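Local coordinates for protein CRISPR-associated endonuclease C2c1 (Alicyclobacillus acidoterrestris, PDB 5U31) that is an RNA-guided CRISPR endonuclease that recognises a PAM in invading DNA and cleaves the target with a metal-dependent RuvC nuclease domain, at residues A814-Y826 with K835-L847. The protein carries 3 engineered substitutions. Sequence-based numbering, arbitrary orientation.
With nucleotides of chain B.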
ATOM      1  N   ALA A 814      -9.763   8.673   5.494  1.00 34.03           N
ATOM      2  CA  ALA A 814      -9.490   9.805   4.616  1.00 31.57           C
ATOM      3  C   ALA A 814     -10.599  10.848   4.689  1.00 46.87           C
ATOM      4  O   ALA A 814     -10.328  12.055   4.678  1.00 42.87           O
ATOM      5  CB  ALA A 814      -9.299   9.319   3.180  1.00 30.99           C
ATOM      6  N   ASP A 815     -11.857  10.411   4.770  1.00 32.27           N
ATOM      7  CA  ASP A 815     -12.938  11.384   4.824  1.00 32.81           C
ATOM      8  C   ASP A 815     -12.891  12.184   6.119  1.00 39.87           C
ATOM      9  O   ASP A 815     -13.088  13.404   6.105  1.00 44.47           O
ATOM     10  CB  ASP A 815     -14.287  10.691   4.661  1.00 43.44           C
ATOM     11  CG  ASP A 815     -15.440  11.668   4.651  1.00 42.74           C
ATOM     12  OD1 ASP A 815     -15.660  12.334   3.613  1.00 49.01           O
ATOM     13  OD2 ASP A 815     -16.117  11.777   5.692  1.00 40.85           O
ATOM     14  N   ARG A 816     -12.615  11.517   7.245  1.00 36.74           N
ATOM     15  CA  ARG A 816     -12.484  12.233   8.511  1.00 41.15           C
ATOM     16  C   ARG A 816     -11.398  13.294   8.430  1.00 39.13           C
ATOM     17  O   ARG A 816     -11.591  14.428   8.885  1.00 35.71           O
ATOM     18  CB  ARG A 816     -12.185  11.258   9.651  1.00 42.48           C
ATOM     19  CG  ARG A 816     -13.424  10.696  10.326  1.00 52.80           C
ATOM     20  CD  ARG A 816     -13.252  10.625  11.835  1.00 46.97           C
ATOM     21  NE  ARG A 816     -13.160  11.951  12.439  1.00 42.17           N
ATOM     22  CZ  ARG A 816     -13.060  12.171  13.746  1.00 40.67           C
ATOM     23  NH1 ARG A 816     -12.983  13.409  14.210  1.00 36.99           N
ATOM     24  NH2 ARG A 816     -13.036  11.148  14.591  1.00 38.24           N
ATOM     25  N   ILE A 817     -10.249  12.947   7.844  1.00 37.52           N
ATOM     26  CA  ILE A 817      -9.156  13.906   7.733  1.00 33.56           C
ATOM     27  C   ILE A 817      -9.576  15.092   6.878  1.00 33.72           C
ATOM     28  O   ILE A 817      -9.283  16.249   7.202  1.00 40.96           O
ATOM     29  CB  ILE A 817      -7.899  13.216   7.172  1.00 32.94           C
ATOM     30  CG1 ILE A 817      -7.446  12.084   8.101  1.00 32.90           C
ATOM     31  CG2 ILE A 817      -6.787  14.228   6.973  1.00 33.00           C
ATOM     32  CD1 ILE A 817      -6.329  11.225   7.528  1.00 32.35           C
ATOM     33  N   ILE A 818     -10.295  14.827   5.788  1.00 33.43           N
ATOM     34  CA  ILE A 818     -10.664  15.895   4.867  1.00 33.60           C
ATOM     35  C   ILE A 818     -11.766  16.759   5.458  1.00 34.38           C
ATOM     36  O   ILE A 818     -11.716  17.992   5.381  1.00 34.84           O
ATOM     37  CB  ILE A 818     -11.062  15.294   3.510  1.00 33.07           C
ATOM     38  CG1 ILE A 818      -9.813  14.759   2.826  1.00 32.41           C
ATOM     39  CG2 ILE A 818     -11.766  16.317   2.633  1.00 33.37           C
ATOM     40  CD1 ILE A 818     -10.037  14.375   1.430  1.00 31.95           C
HETATM   41  N   MSE A 819     -12.765  16.138   6.066  1.00 35.23           N
HETATM   42  CA  MSE A 819     -13.824  16.891   6.717  1.00 36.06           C
HETATM   43  C   MSE A 819     -13.293  17.820   7.812  1.00 37.87           C
HETATM   44  O   MSE A 819     -13.771  18.943   7.959  1.00 47.76           O
HETATM   45  CB  MSE A 819     -14.858  15.932   7.284  1.00 36.25           C
HETATM   46  CG  MSE A 819     -15.701  15.303   6.199  1.00 46.98           C
HETATM   47 SE   MSE A 819     -16.604  16.661   5.126  1.00 53.48          SE
HETATM   48  CE  MSE A 819     -16.752  15.632   3.467  1.00 66.74           C
ATOM     49  N   GLU A 820     -12.294  17.349   8.564  1.00 35.80           N
ATOM     50  CA  GLU A 820     -11.659  18.199   9.568  1.00 36.32           C
ATOM     51  C   GLU A 820     -10.843  19.309   8.919  1.00 44.15           C
ATOM     52  O   GLU A 820     -10.884  20.462   9.366  1.00 45.65           O
ATOM     53  CB  GLU A 820     -10.778  17.357  10.489  1.00 36.10           C
ATOM     54  CG  GLU A 820     -11.367  17.133  11.872  1.00 45.80           C
ATOM     55  CD  GLU A 820     -11.115  18.293  12.811  1.00 44.86           C
ATOM     56  OE1 GLU A 820     -10.119  19.011  12.609  1.00 45.81           O
ATOM     57  OE2 GLU A 820     -11.914  18.495  13.747  1.00 47.41           O
ATOM     58  N   ALA A 821     -10.092  18.980   7.865  1.00 35.87           N
ATOM     59  CA  ALA A 821      -9.306  19.994   7.172  1.00 35.69           C
ATOM     60  C   ALA A 821     -10.195  21.103   6.624  1.00 41.20           C
ATOM     61  O   ALA A 821      -9.866  22.289   6.741  1.00 51.00           O
ATOM     62  CB  ALA A 821      -8.492  19.351   6.049  1.00 34.88           C
ATOM     63  N   LEU A 822     -11.338  20.738   6.038  1.00 47.61           N
ATOM     64  CA  LEU A 822     -12.267  21.737   5.523  1.00 41.32           C
ATOM     65  C   LEU A 822     -12.972  22.507   6.632  1.00 47.85           C
ATOM     66  O   LEU A 822     -13.538  23.572   6.364  1.00 49.37           O
ATOM     67  CB  LEU A 822     -13.296  21.068   4.616  1.00 38.44           C
ATOM     68  CG  LEU A 822     -12.707  20.483   3.335  1.00 36.11           C
ATOM     69  CD1 LEU A 822     -13.640  19.458   2.715  1.00 37.64           C
ATOM     70  CD2 LEU A 822     -12.434  21.607   2.365  1.00 42.56           C
ATOM     71  N   GLY A 823     -12.950  22.004   7.858  1.00 38.91           N
ATOM     72  CA  GLY A 823     -13.581  22.676   8.969  1.00 39.85           C
ATOM     73  C   GLY A 823     -14.944  22.153   9.362  1.00 40.20           C
ATOM     74  O   GLY A 823     -15.718  22.900   9.971  1.00 41.12           O
ATOM     75  N   TYR A 824     -15.259  20.904   9.044  1.00 38.54           N
ATOM     76  CA  TYR A 824     -16.547  20.317   9.371  1.00 38.88           C
ATOM     77  C   TYR A 824     -16.400  19.332  10.525  1.00 49.27           C
ATOM     78  O   TYR A 824     -15.427  18.573  10.590  1.00 54.70           O
ATOM     79  CB  TYR A 824     -17.156  19.626   8.149  1.00 38.37           C
ATOM     80  CG  TYR A 824     -17.568  20.593   7.066  1.00 38.64           C
ATOM     81  CD1 TYR A 824     -18.878  21.034   6.968  1.00 40.29           C
ATOM     82  CD2 TYR A 824     -16.642  21.081   6.151  1.00 47.24           C
ATOM     83  CE1 TYR A 824     -19.264  21.925   5.983  1.00 39.75           C
ATOM     84  CE2 TYR A 824     -17.017  21.975   5.162  1.00 38.50           C
ATOM     85  CZ  TYR A 824     -18.331  22.393   5.085  1.00 42.60           C
ATOM     86  OH  TYR A 824     -18.723  23.281   4.112  1.00 51.85           O
ATOM     87  N   VAL A 825     -17.371  19.354  11.433  1.00 40.21           N
ATOM     88  CA  VAL A 825     -17.388  18.481  12.599  1.00 43.60           C
ATOM     89  C   VAL A 825     -18.756  17.821  12.695  1.00 55.33           C
ATOM     90  O   VAL A 825     -19.784  18.508  12.675  1.00 57.47           O
ATOM     91  CB  VAL A 825     -17.069  19.255  13.891  1.00 45.33           C
ATOM     92  CG1 VAL A 825     -17.302  18.376  15.107  1.00 58.11           C
ATOM     93  CG2 VAL A 825     -15.638  19.757  13.859  1.00 45.07           C
ATOM     94  N   TYR A 826     -18.768  16.495  12.798  1.00 51.84           N
ATOM     95  CA  TYR A 826     -20.007  15.746  12.985  1.00 45.16           C
ATOM     96  C   TYR A 826     -20.444  15.892  14.439  1.00 47.25           C
ATOM     97  O   TYR A 826     -19.802  15.354  15.346  1.00 56.31           O
ATOM     98  CB  TYR A 826     -19.800  14.282  12.605  1.00 39.95           C
ATOM     99  CG  TYR A 826     -21.078  13.488  12.458  1.00 51.05           C
ATOM    100  CD1 TYR A 826     -21.771  13.468  11.253  1.00 40.13           C
ATOM    101  CD2 TYR A 826     -21.590  12.755  13.519  1.00 53.01           C
ATOM    102  CE1 TYR A 826     -22.939  12.743  11.115  1.00 41.19           C
ATOM    103  CE2 TYR A 826     -22.755  12.026  13.389  1.00 41.23           C
ATOM    104  CZ  TYR A 826     -23.425  12.025  12.186  1.00 45.72           C
ATOM    105  OH  TYR A 826     -24.586  11.300  12.053  1.00 51.89           O
ATOM    106  N   LYS A 835     -25.129  15.589  12.564  1.00 56.02           N
ATOM    107  CA  LYS A 835     -25.156  16.331  11.316  1.00 51.03           C
ATOM    108  C   LYS A 835     -23.819  17.033  11.147  1.00 58.44           C
ATOM    109  O   LYS A 835     -23.238  17.509  12.125  1.00 72.71           O
ATOM    110  CB  LYS A 835     -26.312  17.338  11.314  1.00 47.67           C
ATOM    111  CG  LYS A 835     -26.225  18.407  10.247  1.00 69.97           C
ATOM    112  CD  LYS A 835     -27.388  19.382  10.352  1.00 79.34           C
ATOM    113  CE  LYS A 835     -27.275  20.494   9.322  1.00 83.85           C
ATOM    114  NZ  LYS A 835     -28.524  21.308   9.255  1.00 88.07           N
ATOM    115  N   TRP A 836     -23.325  17.076   9.913  1.00 52.14           N
ATOM    116  CA  TRP A 836     -22.109  17.824   9.634  1.00 42.43           C
ATOM    117  C   TRP A 836     -22.391  19.318   9.710  1.00 50.88           C
ATOM    118  O   TRP A 836     -23.362  19.811   9.126  1.00 53.21           O
ATOM    119  CB  TRP A 836     -21.551  17.464   8.261  1.00 39.58           C
ATOM    120  CG  TRP A 836     -20.937  16.107   8.193  1.00 38.69           C
ATOM    121  CD1 TRP A 836     -21.494  14.982   7.668  1.00 38.37           C
ATOM    122  CD2 TRP A 836     -19.639  15.731   8.662  1.00 42.93           C
ATOM    123  NE1 TRP A 836     -20.625  13.925   7.784  1.00 40.77           N
ATOM    124  CE2 TRP A 836     -19.477  14.359   8.391  1.00 42.44           C
ATOM    125  CE3 TRP A 836     -18.596  16.421   9.288  1.00 42.52           C
ATOM    126  CZ2 TRP A 836     -18.317  13.665   8.721  1.00 51.91           C
ATOM    127  CZ3 TRP A 836     -17.450  15.731   9.615  1.00 37.45           C
ATOM    128  CH2 TRP A 836     -17.316  14.367   9.330  1.00 36.82           C
ATOM    129  N   VAL A 837     -21.544  20.035  10.439  1.00 52.91           N
ATOM    130  CA  VAL A 837     -21.658  21.474  10.612  1.00 43.57           C
ATOM    131  C   VAL A 837     -20.313  22.093  10.268  1.00 46.72           C
ATOM    132  O   VAL A 837     -19.261  21.499  10.515  1.00 54.68           O
ATOM    133  CB  VAL A 837     -22.075  21.846  12.053  1.00 46.54           C
ATOM    134  CG1 VAL A 837     -22.420  23.320  12.152  1.00 61.02           C
ATOM    135  CG2 VAL A 837     -23.240  20.985  12.512  1.00 45.08           C
ATOM    136  N   ALA A 838     -20.345  23.289   9.688  1.00 42.33           N
ATOM    137  CA  ALA A 838     -19.119  24.032   9.407  1.00 44.62           C
ATOM    138  C   ALA A 838     -18.765  24.849  10.645  1.00 45.81           C
ATOM    139  O   ALA A 838     -19.354  25.901  10.897  1.00 49.03           O
ATOM    140  CB  ALA A 838     -19.290  24.914   8.176  1.00 42.20           C
ATOM    141  N   LYS A 839     -17.792  24.365  11.422  1.00 50.21           N
ATOM    142  CA  LYS A 839     -17.402  25.002  12.677  1.00 46.25           C
ATOM    143  C   LYS A 839     -16.157  25.871  12.571  1.00 42.95           C
ATOM    144  O   LYS A 839     -16.033  26.838  13.328  1.00 55.53           O
ATOM    145  CB  LYS A 839     -17.173  23.946  13.765  1.00 42.76           C
ATOM    146  CG  LYS A 839     -18.425  23.597  14.559  1.00 68.06           C
ATOM    147  CD  LYS A 839     -18.257  22.326  15.390  1.00 80.88           C
ATOM    148  CE  LYS A 839     -17.218  22.484  16.494  1.00 83.57           C
ATOM    149  NZ  LYS A 839     -16.994  21.210  17.247  1.00 71.55           N
ATOM    150  N   TYR A 840     -15.236  25.566  11.670  1.00 45.35           N
ATOM    151  CA  TYR A 840     -13.957  26.255  11.620  1.00 47.17           C
ATOM    152  C   TYR A 840     -13.650  26.736  10.212  1.00 50.23           C
ATOM    153  O   TYR A 840     -14.207  26.224   9.234  1.00 49.82           O
ATOM    154  CB  TYR A 840     -12.821  25.338  12.100  1.00 41.18           C
ATOM    155  CG  TYR A 840     -13.073  24.657  13.425  1.00 41.39           C
ATOM    156  CD1 TYR A 840     -12.895  25.334  14.621  1.00 42.20           C
ATOM    157  CD2 TYR A 840     -13.468  23.327  13.477  1.00 40.81           C
ATOM    158  CE1 TYR A 840     -13.113  24.709  15.830  1.00 42.43           C
ATOM    159  CE2 TYR A 840     -13.689  22.696  14.682  1.00 41.06           C
ATOM    160  CZ  TYR A 840     -13.510  23.391  15.855  1.00 41.87           C
ATOM    161  OH  TYR A 840     -13.730  22.767  17.060  1.00 52.73           O
ATOM    162  N   PRO A 841     -12.780  27.737  10.077  1.00 41.93           N
ATOM    163  CA  PRO A 841     -12.242  28.061   8.760  1.00 41.53           C
ATOM    164  C   PRO A 841     -11.413  26.911   8.228  1.00 45.88           C
ATOM    165  O   PRO A 841     -10.746  26.194   8.997  1.00 58.20           O
ATOM    166  CB  PRO A 841     -11.379  29.300   9.029  1.00 42.20           C
ATOM    167  CG  PRO A 841     -11.971  29.908  10.247  1.00 43.21           C
ATOM    168  CD  PRO A 841     -12.420  28.750  11.083  1.00 42.84           C
ATOM    169  N   PRO A 842     -11.407  26.707   6.916  1.00 39.82           N
ATOM    170  CA  PRO A 842     -10.726  25.540   6.355  1.00 43.23           C
ATOM    171  C   PRO A 842      -9.220  25.737   6.265  1.00 48.05           C
ATOM    172  O   PRO A 842      -8.693  26.849   6.350  1.00 47.24           O
ATOM    173  CB  PRO A 842     -11.342  25.414   4.960  1.00 38.42           C
ATOM    174  CG  PRO A 842     -11.623  26.821   4.583  1.00 39.29           C
ATOM    175  CD  PRO A 842     -12.026  27.533   5.865  1.00 40.23           C
ATOM    176  N   CYS A 843      -8.532  24.614   6.087  1.00 37.58           N
ATOM    177  CA  CYS A 843      -7.095  24.582   5.861  1.00 37.23           C
ATOM    178  C   CYS A 843      -6.837  24.291   4.391  1.00 39.73           C
ATOM    179  O   CYS A 843      -7.423  23.362   3.830  1.00 37.28           O
ATOM    180  CB  CYS A 843      -6.427  23.511   6.722  1.00 36.78           C
ATOM    181  SG  CYS A 843      -6.803  23.591   8.472  1.00 45.63           S
ATOM    182  N   GLN A 844      -5.957  25.075   3.774  1.00 38.45           N
ATOM    183  CA  GLN A 844      -5.664  24.871   2.362  1.00 37.47           C
ATOM    184  C   GLN A 844      -4.684  23.732   2.117  1.00 42.14           C
ATOM    185  O   GLN A 844      -4.585  23.261   0.979  1.00 48.95           O
ATOM    186  CB  GLN A 844      -5.124  26.161   1.737  1.00 40.68           C
ATOM    187  CG  GLN A 844      -6.125  27.312   1.696  1.00 37.74           C
ATOM    188  CD  GLN A 844      -6.247  28.013   3.029  1.00 46.48           C
ATOM    189  OE1 GLN A 844      -5.398  27.848   3.903  1.00 51.89           O
ATOM    190  NE2 GLN A 844      -7.307  28.795   3.199  1.00 52.88           N
ATOM    191  N   LEU A 845      -3.978  23.268   3.144  1.00 39.21           N
ATOM    192  CA  LEU A 845      -2.983  22.218   2.985  1.00 35.46           C
ATOM    193  C   LEU A 845      -3.122  21.198   4.106  1.00 38.88           C
ATOM    194  O   LEU A 845      -3.331  21.563   5.266  1.00 37.71           O
ATOM    195  CB  LEU A 845      -1.566  22.803   2.973  1.00 35.02           C
ATOM    196  CG  LEU A 845      -0.370  21.859   3.105  1.00 34.58           C
ATOM    197  CD1 LEU A 845      -0.327  20.867   1.958  1.00 33.83           C
ATOM    198  CD2 LEU A 845       0.913  22.667   3.163  1.00 35.05           C
ATOM    199  N   ILE A 846      -3.015  19.922   3.745  1.00 33.84           N
ATOM    200  CA  ILE A 846      -2.921  18.821   4.697  1.00 35.33           C
ATOM    201  C   ILE A 846      -1.486  18.317   4.666  1.00 37.92           C
ATOM    202  O   ILE A 846      -1.008  17.848   3.626  1.00 35.47           O
ATOM    203  CB  ILE A 846      -3.908  17.692   4.364  1.00 33.12           C
ATOM    204  CG1 ILE A 846      -5.343  18.161   4.565  1.00 33.48           C
ATOM    205  CG2 ILE A 846      -3.641  16.470   5.222  1.00 32.89           C
ATOM    206  CD1 ILE A 846      -6.347  17.183   4.042  1.00 33.05           C
ATOM    207  N   LEU A 847      -0.798  18.413   5.799  1.00 39.72           N
ATOM    208  CA  LEU A 847       0.625  18.097   5.879  1.00 39.44           C
ATOM    209  C   LEU A 847       0.802  16.756   6.585  1.00 33.41           C
ATOM    210  O   LEU A 847       0.657  16.665   7.808  1.00 34.41           O
ATOM    211  CB  LEU A 847       1.384  19.203   6.608  1.00 34.68           C
ATOM    212  CG  LEU A 847       2.905  19.054   6.585  1.00 35.22           C
ATOM    213  CD1 LEU A 847       3.411  19.079   5.159  1.00 34.12           C
ATOM    214  CD2 LEU A 847       3.567  20.140   7.406  1.00 38.39           C
TER
ATOM    215  P     G B   9     -13.324  24.103  20.316  1.00 51.20           P
ATOM    216  OP1   G B   9     -13.836  24.452  18.968  1.00 43.98           O
ATOM    217  OP2   G B   9     -13.289  25.131  21.388  1.00 46.72           O
ATOM    218  O5'   G B   9     -14.169  22.866  20.854  1.00 44.21           O
ATOM    219  C5'   G B   9     -14.493  21.765  20.011  1.00 43.38           C
ATOM    220  C4'   G B   9     -15.047  20.618  20.819  1.00 43.49           C
ATOM    221  O4'   G B   9     -15.606  19.603  19.936  1.00 42.82           O
ATOM    222  C3'   G B   9     -14.038  19.900  21.718  1.00 44.62           C
ATOM    223  O3'   G B   9     -14.651  19.588  22.963  1.00 44.04           O
ATOM    224  C2'   G B   9     -13.754  18.610  20.955  1.00 43.14           C
ATOM    225  O2'   G B   9     -13.339  17.528  21.759  1.00 45.06           O
ATOM    226  C1'   G B   9     -15.104  18.339  20.307  1.00 42.30           C
ATOM    227  N9    G B   9     -15.033  17.479  19.125  1.00 44.18           N
ATOM    228  C8    G B   9     -15.620  16.244  18.994  1.00 44.23           C
ATOM    229  N7    G B   9     -15.378  15.684  17.844  1.00 46.11           N
ATOM    230  C5    G B   9     -14.575  16.603  17.181  1.00 44.20           C
ATOM    231  C6    G B   9     -14.001  16.543  15.888  1.00 39.06           C
ATOM    232  O6    G B   9     -14.089  15.641  15.048  1.00 56.25           O
ATOM    233  N1    G B   9     -13.262  17.682  15.603  1.00 39.09           N
ATOM    234  C2    G B   9     -13.088  18.745  16.447  1.00 39.83           C
ATOM    235  N2    G B   9     -12.329  19.741  15.966  1.00 39.77           N
ATOM    236  N3    G B   9     -13.617  18.819  17.659  1.00 48.63           N
ATOM    237  C4    G B   9     -14.344  17.718  17.958  1.00 45.99           C
ATOM    238  P     A B  91     -20.693   9.907   6.688  1.00 39.66           P
ATOM    239  OP1   A B  91     -20.020  11.217   6.910  1.00 42.36           O
ATOM    240  OP2   A B  91     -22.118   9.852   6.277  1.00 36.70           O
ATOM    241  O5'   A B  91     -19.810   9.106   5.637  1.00 35.16           O
ATOM    242  C5'   A B  91     -18.404   9.081   5.787  1.00 34.58           C
ATOM    243  C4'   A B  91     -17.777   7.929   5.051  1.00 37.59           C
ATOM    244  O4'   A B  91     -18.422   6.684   5.418  1.00 34.06           O
ATOM    245  C3'   A B  91     -17.895   7.964   3.541  1.00 33.38           C
ATOM    246  O3'   A B  91     -16.964   8.845   2.945  1.00 38.01           O
ATOM    247  C2'   A B  91     -17.683   6.507   3.171  1.00 43.44           C
ATOM    248  O2'   A B  91     -16.307   6.172   3.261  1.00 39.92           O
ATOM    249  C1'   A B  91     -18.413   5.804   4.315  1.00 47.72           C
ATOM    250  N9    A B  91     -19.806   5.462   3.963  1.00 41.80           N
ATOM    251  C8    A B  91     -20.964   6.089   4.349  1.00 38.76           C
ATOM    252  N7    A B  91     -22.045   5.523   3.865  1.00 46.70           N
ATOM    253  C5    A B  91     -21.567   4.455   3.112  1.00 36.36           C
ATOM    254  C6    A B  91     -22.204   3.461   2.342  1.00 34.39           C
ATOM    255  N6    A B  91     -23.524   3.361   2.184  1.00 35.02           N
ATOM    256  N1    A B  91     -21.426   2.548   1.726  1.00 37.20           N
ATOM    257  C2    A B  91     -20.101   2.632   1.873  1.00 33.18           C
ATOM    258  N3    A B  91     -19.387   3.513   2.564  1.00 34.29           N
ATOM    259  C4    A B  91     -20.189   4.408   3.168  1.00 39.39           C
ATOM    260  P     C B  90     -25.557   9.139   9.479  1.00 51.53           P
ATOM    261  OP1   C B  90     -25.342  10.608   9.553  1.00 67.10           O
ATOM    262  OP2   C B  90     -26.565   8.554   8.558  1.00 44.36           O
ATOM    263  O5'   C B  90     -24.147   8.474   9.162  1.00 57.39           O
ATOM    264  C5'   C B  90     -23.034   8.716  10.009  1.00 44.61           C
ATOM    265  C4'   C B  90     -21.871   7.827   9.661  1.00 39.40           C
ATOM    266  O4'   C B  90     -22.244   6.432   9.801  1.00 47.50           O
ATOM    267  C3'   C B  90     -21.375   7.929   8.233  1.00 39.59           C
ATOM    268  O3'   C B  90     -20.540   9.047   8.027  1.00 45.52           O
ATOM    269  C2'   C B  90     -20.668   6.598   8.035  1.00 36.91           C
ATOM    270  O2'   C B  90     -19.400   6.619   8.671  1.00 36.74           O
ATOM    271  C1'   C B  90     -21.587   5.659   8.817  1.00 39.30           C
ATOM    272  N1    C B  90     -22.614   5.042   7.947  1.00 46.93           N
ATOM    273  C2    C B  90     -22.250   3.992   7.096  1.00 36.23           C
ATOM    274  O2    C B  90     -21.073   3.603   7.088  1.00 35.61           O
ATOM    275  N3    C B  90     -23.185   3.424   6.302  1.00 36.37           N
ATOM    276  C4    C B  90     -24.441   3.861   6.333  1.00 38.29           C
ATOM    277  N4    C B  90     -25.329   3.272   5.533  1.00 39.18           N
ATOM    278  C5    C B  90     -24.843   4.925   7.190  1.00 44.67           C
ATOM    279  C6    C B  90     -23.909   5.481   7.974  1.00 37.63           C
TER
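Trp836 lies flat in a slot between selenomethionine Met819 and Tyr826, a worked example of how one indole can tie a hairpin to the helix that precedes it. Met819 CG packs over one face of the six-membered ring of Trp836, 4.0 Å from the centroid; over the opposite face Tyr826 CB sits almost on the ring normal. The Tyr826 ring turns its edge to the face of the five-membered ring in a T-shaped pair, planes at 73°. With CG anti to the carbonyl carbon (chi1 -72°), the indole swings beside its own backbone N and lies against the backbone of Val825 and Tyr826.

Gly823 closes the helix in a Schellman motif; with positive phi and no side chain, it lets the 839–842 loop lie close against it. Its carbonyl accepts from both Lys839 N (2.9 Å) and Tyr840 N. Beyond it, Cys843 N bonds Ala821 O, and Ile846 CD1 fits between Ala821 CB and Ile817 CG2, joining the helix to the RuvC sheet.

On the other hairpin face, Val825 CG2 nestles against the Tyr840 ring edge, 3.6 Å from CE2. Trp836 NE1 donates to A91 OP1 (2.9 Å), Tyr826 OH to C90 OP1, and Tyr840 OH to G9 OP1, all of chain B; from the helix, Glu820 OE2 accepts from G9 N1 and N2. The apolar contacts probably orient the rings for these phosphate bonds, consistent with hairpin and helix presenting one joint surface to the guide RNA.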